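Local structure of ribosome maturation protein SDO1 homolog (Methanothermobacter thermautotrophicus, 2WBM) at residues K144-A149 and K172-K177; I125-R130 and E165-V170. The protein probably binds ribosomal RNA or ribosomes and acts in ribosome maturation, as a member of the SDO1/SBDS family. One frame throughout, in Å; residues are numbered along the deposited sequence.

Overall arrangement
Following the chain from the N terminus, I125-R130 comes first, near the end of helix 110-131, then K144-A149 on helix 143-152, then E165-V170 within helix 163-174 and K172-K177 at its C-terminal part. Contact 2 closes a loop with 34 residues between its segments, contact 1 one with 22. Since the segments alternate, the two loops cross and neither nests inside the other. Contact 2 ties helix 163-174 to helix 110-131, and contact 1 ties its C-terminal part to helix 143-152. The centres of the two contacts lie about 10 Å apart, and I146 CD1 packs 3.8 Å from I128 CG2, joining both into one apolar core of the three-helix part of domain II.

Contact 1: residues K144-A149 and K172-K177; sequences KRIEKA and KAIRTK
With chi1 at 68°, I174 holds CG1 between its own backbone N and carbonyl carbon, while CG2 stands anti to that carbon and beside the N; the two branches then meet different parts of helix 143-152. I174 CG2 lies 3.7 Å from A149 C, the carbonyl carbon. A149 CB and I174 CB approach to 3.9 Å. The other branch, extended by a chi2 of 174°, carries I174 CD1 to 4.3 Å from I146 CG2, a looser apolar touch one turn back along the helix. The backbones come near as well: A149 CA and I174 CA are 5.7 Å apart, a spacing compatible with the small alanine side chain at this point. K177 completes the contact from the exposed side. A chi1 of -58° sets K177 CG 4.1 Å from A149 O, and a bend at chi2 then takes the rest of the chain off the helix. The turn that places K177 here is held locally by its backbone N, which bonds to I174 O. The two segments thus join the C-terminal part of helix 163-174 to helix 143-152 in domain II of this SBDS-family protein. I174 also touches M150, and the loop residues H141 and I180 flank I146. Between the two segments, the evidence is of van der Waals contact alone: A149, I146 and I174 are buried, so cohesion here probably comes mainly from apolar burial, with the salt bridge of E147 OE2 to R121 of helix 110-131 lying on another side of the helix.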
loop_
_atom_site.group_PDB
_atom_site.type_symbol
_atom_site.label_atom_id
_atom_site.label_comp_id
_atom_site.label_asym_id
_atom_site.label_seq_id
_atom_site.Cartn_x
_atom_site.Cartn_y
_atom_site.Cartn_z
ATOM N N LYS A 144 -1.539 -14.438 10.393
ATOM C CA LYS A 144 -2.686 -14.900 11.189
ATOM C C LYS A 144 -2.786 -14.215 12.559
ATOM O O LYS A 144 -3.886 -13.978 13.054
ATOM C CB LYS A 144 -2.648 -16.419 11.377
ATOM C CG LYS A 144 -2.971 -17.210 10.122
ATOM C CD LYS A 144 -2.670 -18.695 10.321
ATOM C CE LYS A 144 -2.656 -19.450 8.996
ATOM N NZ LYS A 144 -3.977 -19.415 8.301
ATOM N N ARG A 145 -1.641 -13.900 13.165
ATOM C CA ARG A 145 -1.618 -13.266 14.485
ATOM C C ARG A 145 -2.057 -11.808 14.405
ATOM O O ARG A 145 -2.796 -11.323 15.281
ATOM C CB ARG A 145 -0.227 -13.361 15.124
ATOM C CG ARG A 145 -0.188 -12.979 16.600
ATOM C CD ARG A 145 -0.928 -14.017 17.427
ATOM N NE ARG A 145 -1.333 -13.550 18.752
ATOM C CZ ARG A 145 -2.391 -12.776 18.999
ATOM N NH1 ARG A 145 -3.150 -12.324 18.006
ATOM N NH2 ARG A 145 -2.676 -12.432 20.250
ATOM N N ILE A 146 -1.601 -11.126 13.354
ATOM C CA ILE A 146 -1.991 -9.749 13.078
ATOM C C ILE A 146 -3.499 -9.693 12.837
ATOM O O ILE A 146 -4.188 -8.824 13.365
ATOM C CB ILE A 146 -1.241 -9.175 11.843
ATOM C CG1 ILE A 146 0.287 -9.162 12.055
ATOM C CG2 ILE A 146 -1.759 -7.782 11.481
ATOM C CD1 ILE A 146 0.749 -8.553 13.357
ATOM N N GLU A 147 -3.999 -10.623 12.030
ATOM C CA GLU A 147 -5.425 -10.700 11.732
ATOM C C GLU A 147 -6.249 -10.869 13.016
ATOM O O GLU A 147 -7.273 -10.202 13.197
ATOM C CB GLU A 147 -5.704 -11.856 10.768
ATOM C CG GLU A 147 -7.156 -11.973 10.338
ATOM C CD GLU A 147 -7.378 -13.112 9.363
ATOM O OE1 GLU A 147 -6.792 -14.197 9.560
ATOM O OE2 GLU A 147 -8.140 -12.925 8.397
ATOM N N LYS A 148 -5.794 -11.757 13.899
ATOM C CA LYS A 148 -6.483 -12.006 15.160
ATOM C C LYS A 148 -6.517 -10.761 16.039
ATOM O O LYS A 148 -7.537 -10.475 16.666
ATOM C CB LYS A 148 -5.856 -13.197 15.898
ATOM C CG LYS A 148 -6.372 -14.570 15.442
ATOM C CD LYS A 148 -6.883 -14.530 13.997
ATOM C CE LYS A 148 -6.496 -15.763 13.199
ATOM N NZ LYS A 148 -6.328 -15.393 11.758
ATOM N N ALA A 149 -5.405 -10.025 16.063
ATOM C CA ALA A 149 -5.301 -8.766 16.810
ATOM C C ALA A 149 -6.276 -7.707 16.281
ATOM O O ALA A 149 -6.914 -7.005 17.060
ATOM C CB ALA A 149 -3.867 -8.233 16.760
ATOM N N LYS A 172 -1.651 1.225 15.408
ATOM C CA LYS A 172 -1.971 1.904 16.654
ATOM C C LYS A 172 -3.112 1.206 17.404
ATOM O O LYS A 172 -3.056 1.059 18.632
ATOM C CB LYS A 172 -2.320 3.370 16.390
ATOM C CG LYS A 172 -1.994 4.274 17.546
ATOM C CD LYS A 172 -2.765 5.577 17.495
ATOM C CE LYS A 172 -2.504 6.395 18.757
ATOM N NZ LYS A 172 -3.414 7.558 18.850
ATOM N N ALA A 173 -4.125 0.764 16.658
ATOM C CA ALA A 173 -5.272 0.055 17.235
ATOM C C ALA A 173 -4.901 -1.307 17.841
ATOM O O ALA A 173 -5.417 -1.678 18.897
ATOM C CB ALA A 173 -6.389 -0.098 16.193
ATOM N N ILE A 174 -4.006 -2.044 17.192
ATOM C CA ILE A 174 -3.678 -3.396 17.660
ATOM C C ILE A 174 -2.545 -3.481 18.695
ATOM O O ILE A 174 -2.368 -4.522 19.340
ATOM C CB ILE A 174 -3.397 -4.370 16.496
ATOM C CG1 ILE A 174 -2.096 -3.988 15.770
ATOM C CG2 ILE A 174 -4.615 -4.453 15.558
ATOM C CD1 ILE A 174 -1.655 -4.981 14.705
ATOM N N ARG A 175 -1.781 -2.401 18.851
ATOM C CA ARG A 175 -0.625 -2.417 19.760
ATOM C C ARG A 175 -1.012 -2.574 21.240
ATOM O O ARG A 175 -0.154 -2.872 22.071
ATOM C CB ARG A 175 0.277 -1.192 19.544
ATOM C CG ARG A 175 -0.257 0.093 20.147
ATOM C CD ARG A 175 0.619 1.301 19.823
ATOM N NE ARG A 175 0.133 2.494 20.522
ATOM C CZ ARG A 175 0.446 3.748 20.205
ATOM N NH1 ARG A 175 1.254 4.005 19.183
ATOM N NH2 ARG A 175 -0.062 4.753 20.911
ATOM N N THR A 176 -2.290 -2.380 21.560
ATOM C CA THR A 176 -2.791 -2.678 22.906
ATOM C C THR A 176 -3.197 -4.146 23.048
ATOM O O THR A 176 -3.380 -4.639 24.159
ATOM C CB THR A 176 -3.970 -1.765 23.326
ATOM O OG1 THR A 176 -4.931 -1.691 22.268
ATOM C CG2 THR A 176 -3.471 -0.362 23.662
ATOM N N LYS A 177 -3.327 -4.842 21.923
ATOM C CA LYS A 177 -3.695 -6.254 21.939
ATOM C C LYS A 177 -2.479 -7.176 21.904
ATOM O O LYS A 177 -2.458 -8.200 22.588
ATOM C CB LYS A 177 -4.673 -6.583 20.807
ATOM C CG LYS A 177 -5.964 -5.772 20.833
ATOM C CD LYS A 177 -6.691 -5.872 22.180
ATOM C CE LYS A 177 -8.023 -5.129 22.139
ATOM N NZ LYS A 177 -8.624 -4.990 23.494
#

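Contact 2: residues I125-R130 and E165-V170; sequences INKIAR and EQVNIV
V167 is the first residue of E165-V170 to touch I125-R130, and its two methyls divide the work. CG2, beside the backbone N, reaches the aliphatic part of K127, with V167 CG2 3.7 Å from K127 CG and 3.8 Å from K127 CB; the two side chains cross at about a right angle. CG1, anti to the N (chi1 158°), instead faces I128, with V167 CG1 at 4.1 Å from I128 CG1, and here the side chains run past one another in opposite senses. K127 CB and CG lie against V167, and beyond them the chain bends at chi2 and NZ forms a salt bridge with E131 of its own helix. V167 and I128 have the closest CA atoms of the two segments, V167 CA lying 6.7 Å from I128 CA. The segment axes pass 9.9 Å apart at a crossing angle of -67°, a steep helix-helix crossing in the helical part of SBDS domain II. F182 of strand 181-191 touches both V167 and I128, so this strand packs against the crossing. One turn further on, V170 takes up the end of the I128 side chain. V170 CG1 lies 3.7 Å from I128 CD1, and V170 CB stands 4.1 Å from the same I128 CD1, which rests mainly on the CG1 methyl; these side chains again meet at about a right angle. V170 is buried and also touches I124 of helix 110-131 and M150 of helix 143-152.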
loop_
_atom_site.group_PDB
_atom_site.type_symbol
_atom_site.label_atom_id
_atom_site.label_comp_id
_atom_site.label_asym_id
_atom_site.label_seq_id
_atom_site.Cartn_x
_atom_site.Cartn_y
_atom_site.Cartn_z
ATOM N N ILE A 125 -2.876 -6.450 6.538
ATOM C CA ILE A 125 -2.369 -7.562 7.340
ATOM C C ILE A 125 -0.942 -7.903 6.878
ATOM O O ILE A 125 -0.031 -8.068 7.699
ATOM C CB ILE A 125 -3.279 -8.812 7.231
ATOM C CG1 ILE A 125 -4.617 -8.560 7.957
ATOM C CG2 ILE A 125 -2.563 -10.084 7.757
ATOM C CD1 ILE A 125 -5.721 -9.579 7.650
ATOM N N ASN A 126 -0.763 -8.019 5.569
ATOM C CA ASN A 126 0.539 -8.405 5.039
ATOM C C ASN A 126 1.631 -7.379 5.297
ATOM O O ASN A 126 2.753 -7.747 5.646
ATOM C CB ASN A 126 0.453 -8.779 3.564
ATOM C CG ASN A 126 -0.212 -10.130 3.353
ATOM O OD1 ASN A 126 -0.217 -10.981 4.248
ATOM N ND2 ASN A 126 -0.785 -10.327 2.180
ATOM N N LYS A 127 1.296 -6.106 5.137
ATOM C CA LYS A 127 2.270 -5.035 5.326
ATOM C C LYS A 127 2.692 -4.965 6.788
ATOM O O LYS A 127 3.879 -4.829 7.087
ATOM C CB LYS A 127 1.710 -3.680 4.847
ATOM C CG LYS A 127 2.653 -2.493 5.085
ATOM C CD LYS A 127 3.927 -2.600 4.261
ATOM C CE LYS A 127 4.682 -1.279 4.225
ATOM N NZ LYS A 127 6.014 -1.475 3.594
ATOM N N ILE A 128 1.727 -5.077 7.703
ATOM C CA ILE A 128 2.063 -5.137 9.129
ATOM C C ILE A 128 2.927 -6.364 9.455
ATOM O O ILE A 128 3.942 -6.234 10.144
ATOM C CB ILE A 128 0.808 -5.073 10.047
ATOM C CG1 ILE A 128 0.093 -3.728 9.856
ATOM C CG2 ILE A 128 1.208 -5.298 11.523
ATOM C CD1 ILE A 128 -1.243 -3.587 10.632
ATOM N N ALA A 129 2.548 -7.534 8.934
ATOM C CA ALA A 129 3.300 -8.767 9.188
ATOM C C ALA A 129 4.725 -8.676 8.647
ATOM O O ALA A 129 5.641 -9.233 9.237
ATOM C CB ALA A 129 2.602 -9.966 8.583
ATOM N N ARG A 130 4.885 -7.981 7.522
ATOM C CA ARG A 130 6.189 -7.782 6.884
ATOM C C ARG A 130 7.095 -6.859 7.711
ATOM O O ARG A 130 8.293 -7.134 7.878
ATOM C CB ARG A 130 5.945 -7.216 5.483
ATOM C CG ARG A 130 7.128 -6.703 4.700
ATOM C CD ARG A 130 6.561 -6.079 3.405
ATOM N NE ARG A 130 5.636 -6.999 2.724
ATOM C CZ ARG A 130 4.447 -6.668 2.207
ATOM N NH1 ARG A 130 3.988 -5.424 2.280
ATOM N NH2 ARG A 130 3.700 -7.596 1.620
ATOM N N GLU A 165 -1.684 4.720 4.617
ATOM C CA GLU A 165 -2.303 5.462 5.709
ATOM C C GLU A 165 -2.961 4.537 6.726
ATOM O O GLU A 165 -2.834 4.739 7.936
ATOM C CB GLU A 165 -3.315 6.486 5.196
ATOM C CG GLU A 165 -3.751 7.470 6.273
ATOM C CD GLU A 165 -5.044 8.200 5.953
ATOM O OE1 GLU A 165 -5.638 7.960 4.876
ATOM O OE2 GLU A 165 -5.467 9.018 6.797
ATOM N N GLN A 166 -3.656 3.511 6.251
ATOM C CA GLN A 166 -4.367 2.632 7.162
ATOM C C GLN A 166 -3.444 1.751 7.989
ATOM O O GLN A 166 -3.775 1.405 9.121
ATOM C CB GLN A 166 -5.369 1.765 6.423
ATOM C CG GLN A 166 -6.464 2.556 5.725
ATOM C CD GLN A 166 -7.661 1.687 5.429
ATOM O OE1 GLN A 166 -8.306 1.176 6.345
ATOM N NE2 GLN A 166 -7.977 1.524 4.147
ATOM N N VAL A 167 -2.293 1.386 7.426
ATOM C CA VAL A 167 -1.344 0.559 8.177
ATOM C C VAL A 167 -1.008 1.226 9.517
ATOM O O VAL A 167 -1.019 0.570 10.559
ATOM C CB VAL A 167 -0.075 0.275 7.344
ATOM C CG1 VAL A 167 1.109 -0.088 8.246
ATOM C CG2 VAL A 167 -0.361 -0.828 6.331
ATOM N N ASN A 168 -0.723 2.525 9.491
ATOM C CA ASN A 168 -0.403 3.254 10.727
ATOM C C ASN A 168 -1.575 3.354 11.712
ATOM O O ASN A 168 -1.383 3.250 12.922
ATOM C CB ASN A 168 0.150 4.645 10.419
ATOM C CG ASN A 168 1.479 4.593 9.674
ATOM O OD1 ASN A 168 2.279 3.662 9.844
ATOM N ND2 ASN A 168 1.718 5.599 8.842
ATOM N N ILE A 169 -2.780 3.571 11.184
ATOM C CA ILE A 169 -4.007 3.571 11.995
ATOM C C ILE A 169 -4.220 2.204 12.657
ATOM O O ILE A 169 -4.447 2.106 13.869
ATOM C CB ILE A 169 -5.245 3.921 11.129
ATOM C CG1 ILE A 169 -5.127 5.356 10.592
ATOM C CG2 ILE A 169 -6.548 3.733 11.931
ATOM C CD1 ILE A 169 -6.166 5.725 9.524
ATOM N N VAL A 170 -4.122 1.152 11.854
ATOM C CA VAL A 170 -4.364 -0.205 12.344
ATOM C C VAL A 170 -3.286 -0.616 13.356
ATOM O O VAL A 170 -3.589 -1.197 14.410
ATOM C CB VAL A 170 -4.488 -1.223 11.185
ATOM C CG1 VAL A 170 -4.606 -2.638 11.718
ATOM C CG2 VAL A 170 -5.697 -0.892 10.298
#